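BIS(5'-nucleosyl)-tetraphosphatase (Diadenosine tetraphosphatase), putative (Plasmodium falciparum, PDB 5CFJ) is a Nudix hydrolase that probably cleaves diadenosine tetraphosphate asymmetrically. Local coordinates at residues 11-16 / 101-106. Sequence-based numbering, arbitrary orientation. Where two conformers were deposited one is given.
With SO4 (sulfate ion), chain D.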
ATOM      1  N   ILE A  11       1.108  -3.805  -2.977  1.00 11.44           N
ATOM      2  CA  ILE A  11      -0.162  -4.300  -2.477  1.00 11.70           C
ATOM      3  C   ILE A  11      -0.767  -3.210  -1.607  1.00 11.25           C
ATOM      4  O   ILE A  11      -0.148  -2.758  -0.642  1.00 12.30           O
ATOM      5  CB  ILE A  11      -0.024  -5.609  -1.663  1.00 12.05           C
ATOM      6  CG1 ILE A  11       0.557  -6.745  -2.521  1.00 13.76           C
ATOM      7  CG2 ILE A  11      -1.372  -6.002  -1.044  1.00 12.13           C
ATOM      8  CD1 ILE A  11      -0.378  -7.223  -3.640  1.00 14.41           C
ATOM      9  N   LEU A  12      -1.964  -2.763  -1.965  1.00 11.23           N
ATOM     10  CA  LEU A  12      -2.749  -1.930  -1.069  1.00 11.29           C
ATOM     11  C   LEU A  12      -3.444  -2.887  -0.110  1.00 11.11           C
ATOM     12  O   LEU A  12      -4.508  -3.441  -0.404  1.00 11.70           O
ATOM     13  CB  LEU A  12      -3.743  -1.058  -1.834  1.00 11.91           C
ATOM     14  CG  LEU A  12      -4.612  -0.148  -0.972  1.00 12.81           C
ATOM     15  CD1 LEU A  12      -3.739   0.834  -0.195  1.00 14.00           C
ATOM     16  CD2 LEU A  12      -5.627   0.580  -1.843  1.00 14.40           C
ATOM     17  N   LEU A  13      -2.775  -3.133   1.004  1.00 11.51           N
ATOM     18  CA  LEU A  13      -3.224  -4.099   1.991  1.00 11.37           C
ATOM     19  C   LEU A  13      -4.193  -3.432   2.952  1.00 11.19           C
ATOM     20  O   LEU A  13      -3.868  -2.415   3.566  1.00 12.26           O
ATOM     21  CB  LEU A  13      -2.031  -4.694   2.745  1.00 11.62           C
ATOM     22  CG  LEU A  13      -2.345  -5.876   3.656  1.00 12.85           C
ATOM     23  CD1 LEU A  13      -2.824  -7.081   2.836  1.00 14.46           C
ATOM     24  CD2 LEU A  13      -1.115  -6.242   4.481  1.00 14.35           C
ATOM     25  N   CYS A  14      -5.389  -3.995   3.067  1.00 11.82           N
ATOM     26  CA  CYS A  14      -6.410  -3.454   3.952  1.00 11.19           C
ATOM     27  C   CYS A  14      -6.851  -4.493   4.971  1.00 11.38           C
ATOM     28  O   CYS A  14      -6.541  -5.676   4.838  1.00 13.07           O
ATOM     29  CB  CYS A  14      -7.620  -2.940   3.158  1.00 14.80           C
ATOM     30  SG  CYS A  14      -8.683  -4.192   2.439  1.00 15.93           S
ATOM     31  N   ARG A  15      -7.550  -4.034   5.999  1.00 12.04           N
ATOM     32  CA  ARG A  15      -8.173  -4.908   6.978  1.00 12.97           C
ATOM     33  C   ARG A  15      -9.458  -4.251   7.450  1.00 14.11           C
ATOM     34  O   ARG A  15      -9.585  -3.021   7.431  1.00 14.13           O
ATOM     35  CB  ARG A  15      -7.234  -5.179   8.157  1.00 13.72           C
ATOM     36  CG  ARG A  15      -6.990  -3.974   9.054  1.00 13.30           C
ATOM     37  CD  ARG A  15      -5.986  -4.287  10.146  1.00 14.21           C
ATOM     38  NE  ARG A  15      -5.922  -3.199  11.119  1.00 14.56           N
ATOM     39  CZ  ARG A  15      -5.130  -3.191  12.185  1.00 15.40           C
ATOM     40  NH1 ARG A  15      -4.343  -4.225  12.433  1.00 16.93           N
ATOM     41  NH2 ARG A  15      -5.141  -2.152  13.009  1.00 16.90           N
ATOM     42  N   LEU A  16     -10.416  -5.077   7.851  1.00 16.10           N
ATOM     43  CA  LEU A  16     -11.669  -4.583   8.398  1.00 18.92           C
ATOM     44  C   LEU A  16     -11.420  -3.998   9.788  1.00 20.63           C
ATOM     45  O   LEU A  16     -10.855  -4.666  10.644  1.00 22.50           O
ATOM     46  CB  LEU A  16     -12.691  -5.711   8.456  1.00 22.65           C
ATOM     47  CG  LEU A  16     -14.101  -5.335   8.896  1.00 24.59           C
ATOM     48  CD1 LEU A  16     -14.758  -4.415   7.880  1.00 26.63           C
ATOM     49  CD2 LEU A  16     -14.916  -6.592   9.094  1.00 26.75           C
ATOM     50  N   ALA A 101      -5.709  -5.919  -1.504  1.00 11.00           N
ATOM     51  CA  ALA A 101      -5.809  -7.221  -0.851  1.00 11.86           C
ATOM     52  C   ALA A 101      -6.323  -7.039   0.564  1.00 11.94           C
ATOM     53  O   ALA A 101      -6.030  -6.027   1.198  1.00 12.73           O
ATOM     54  CB  ALA A 101      -4.462  -7.925  -0.837  1.00 13.71           C
ATOM     55  N   MET A 102      -7.090  -8.004   1.056  1.00 12.37           N
ATOM     56  CA  MET A 102      -7.566  -7.936   2.426  0.69 12.26           C
ATOM     57  C   MET A 102      -6.834  -8.937   3.301  1.00 12.06           C
ATOM     58  O   MET A 102      -6.832 -10.146   3.051  1.00 12.46           O
ATOM     59  CB  MET A 102      -9.068  -8.176   2.507  0.69 13.53           C
ATOM     60  CG  MET A 102      -9.631  -7.840   3.878  0.69 15.39           C
ATOM     61  SD  MET A 102     -11.388  -8.202   3.992  0.69 20.88           S
ATOM     62  CE  MET A 102     -12.050  -7.171   2.687  0.69 24.12           C
ATOM     63  N   LEU A 103      -6.196  -8.404   4.332  1.00 12.16           N
ATOM     64  CA  LEU A 103      -5.512  -9.214   5.311  1.00 12.72           C
ATOM     65  C   LEU A 103      -6.576  -9.973   6.082  1.00 13.15           C
ATOM     66  O   LEU A 103      -7.522  -9.377   6.587  1.00 15.08           O
ATOM     67  CB  LEU A 103      -4.679  -8.332   6.230  1.00 15.15           C
ATOM     68  CG  LEU A 103      -3.749  -9.036   7.211  1.00 14.42           C
ATOM     69  CD1 LEU A 103      -2.656  -9.813   6.487  1.00 16.16           C
ATOM     70  CD2 LEU A 103      -3.166  -7.999   8.136  1.00 14.19           C
ATOM     71  N   LEU A 104      -6.430 -11.291   6.158  1.00 14.73           N
ATOM     72  CA  LEU A 104      -7.461 -12.138   6.733  1.00 16.54           C
ATOM     73  C   LEU A 104      -7.391 -12.183   8.267  1.00 16.64           C
ATOM     74  O   LEU A 104      -8.412 -12.342   8.938  1.00 19.02           O
ATOM     75  CB  LEU A 104      -7.359 -13.539   6.115  1.00 19.06           C
ATOM     76  CG  LEU A 104      -7.675 -13.497   4.610  1.00 21.18           C
ATOM     77  CD1 LEU A 104      -6.948 -14.582   3.811  1.00 22.09           C
ATOM     78  CD2 LEU A 104      -9.171 -13.598   4.413  1.00 23.18           C
ATOM     79  N   ASN A 105      -6.188 -12.036   8.813  1.00 15.33           N
ATOM     80  CA  ASN A 105      -5.974 -11.885  10.245  1.00 14.76           C
ATOM     81  C   ASN A 105      -5.479 -10.472  10.533  1.00 13.59           C
ATOM     82  O   ASN A 105      -4.322 -10.149  10.248  1.00 14.44           O
ATOM     83  CB  ASN A 105      -4.953 -12.899  10.740  1.00 14.56           C
ATOM     84  CG  ASN A 105      -4.486 -12.615  12.147  1.00 14.93           C
ATOM     85  OD1 ASN A 105      -5.214 -12.046  12.958  1.00 16.75           O
ATOM     86  ND2 ASN A 105      -3.260 -13.014  12.447  1.00 17.30           N
ATOM     87  N   ASN A 106      -6.328  -9.637  11.127  1.00 14.66           N
ATOM     88  CA  ASN A 106      -5.965  -8.238  11.372  1.00 14.60           C
ATOM     89  C   ASN A 106      -4.660  -8.060  12.108  1.00 14.92           C
ATOM     90  O   ASN A 106      -3.984  -7.051  11.943  1.00 15.80           O
ATOM     91  CB  ASN A 106      -7.032  -7.528  12.189  1.00 17.03           C
ATOM     92  CG  ASN A 106      -8.200  -7.104  11.369  1.00 18.07           C
ATOM     93  OD1 ASN A 106      -8.554  -7.759  10.396  1.00 20.11           O
ATOM     94  ND2 ASN A 106      -8.817  -5.989  11.753  1.00 20.44           N
TER
HETATM   95  S   SO4 D 203      -2.090  -2.411  15.144  0.58 26.04           S
HETATM   96  O1  SO4 D 203      -0.813  -2.056  14.538  0.58 28.86           O
HETATM   97  O2  SO4 D 203      -2.489  -3.744  14.695  0.58 28.56           O
HETATM   98  O3  SO4 D 203      -3.091  -1.423  14.755  0.58 28.36           O
HETATM   99  O4  SO4 D 203      -1.946  -2.410  16.598  0.58 30.70           O
HETATM  100  O   HOH W   1      -9.554  -7.914   7.991  1.00 17.54           O
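Parallel pairing of strand 6-16 with strand 92-103, within the mixed sheet of the Nudix fold, sets Leu13 beside Ala101 and Cys14 beside Met102. Three backbone bonds hold the pair: Ala101 N to Leu12 O, Cys14 N to Ala101 O (2.8 Å) and Leu103 N to Cys14 O. On one face, Ala101 CB lies 3.6 Å from Ile11 CG2, while Leu13 CD1 reaches over to Ala101 CB and Leu103 CB, at 4.1 Å each; Tyr76 of strand 76-89 and Ile71 add to this apolar cluster. On the other face Cys14 SG rests 4.0 Å from Met102 CB, with Phe32 of the adjoining strand 30-37 against the cysteine.

Beyond Leu103 the second strand ends, and the chain turns to bring Asn106 back onto the end of the first, where side-chain bonds replace the backbone ladder of the Nudix sheet. Asn106 ND2 donates to Leu16 O at 2.7 Å in a nearly straight bond, the acceptor lying in the amide plane. A water takes the N-H of Leu16 and donates to both Leu103 O and Asn106 OD1, so both ends of the amide are engaged and its flip is fixed. Arg15 CG sits between the backbone N and carbonyl carbon (chi1 70°), and the chain then stretches out past Asn106, with CD 3.7 Å from Asn106 ND2 and guanidinium and amide planes only 10° apart. Its NH1 donates to Asn106 O (2.9 Å) through a more bent bond, from above the carbonyl plane, and also to a sulfate, presumably picked up during crystallisation, that NH2 grips as well; NE forms a salt bridge with Glu31, and Trp121 makes a cation-pi contact with Arg15.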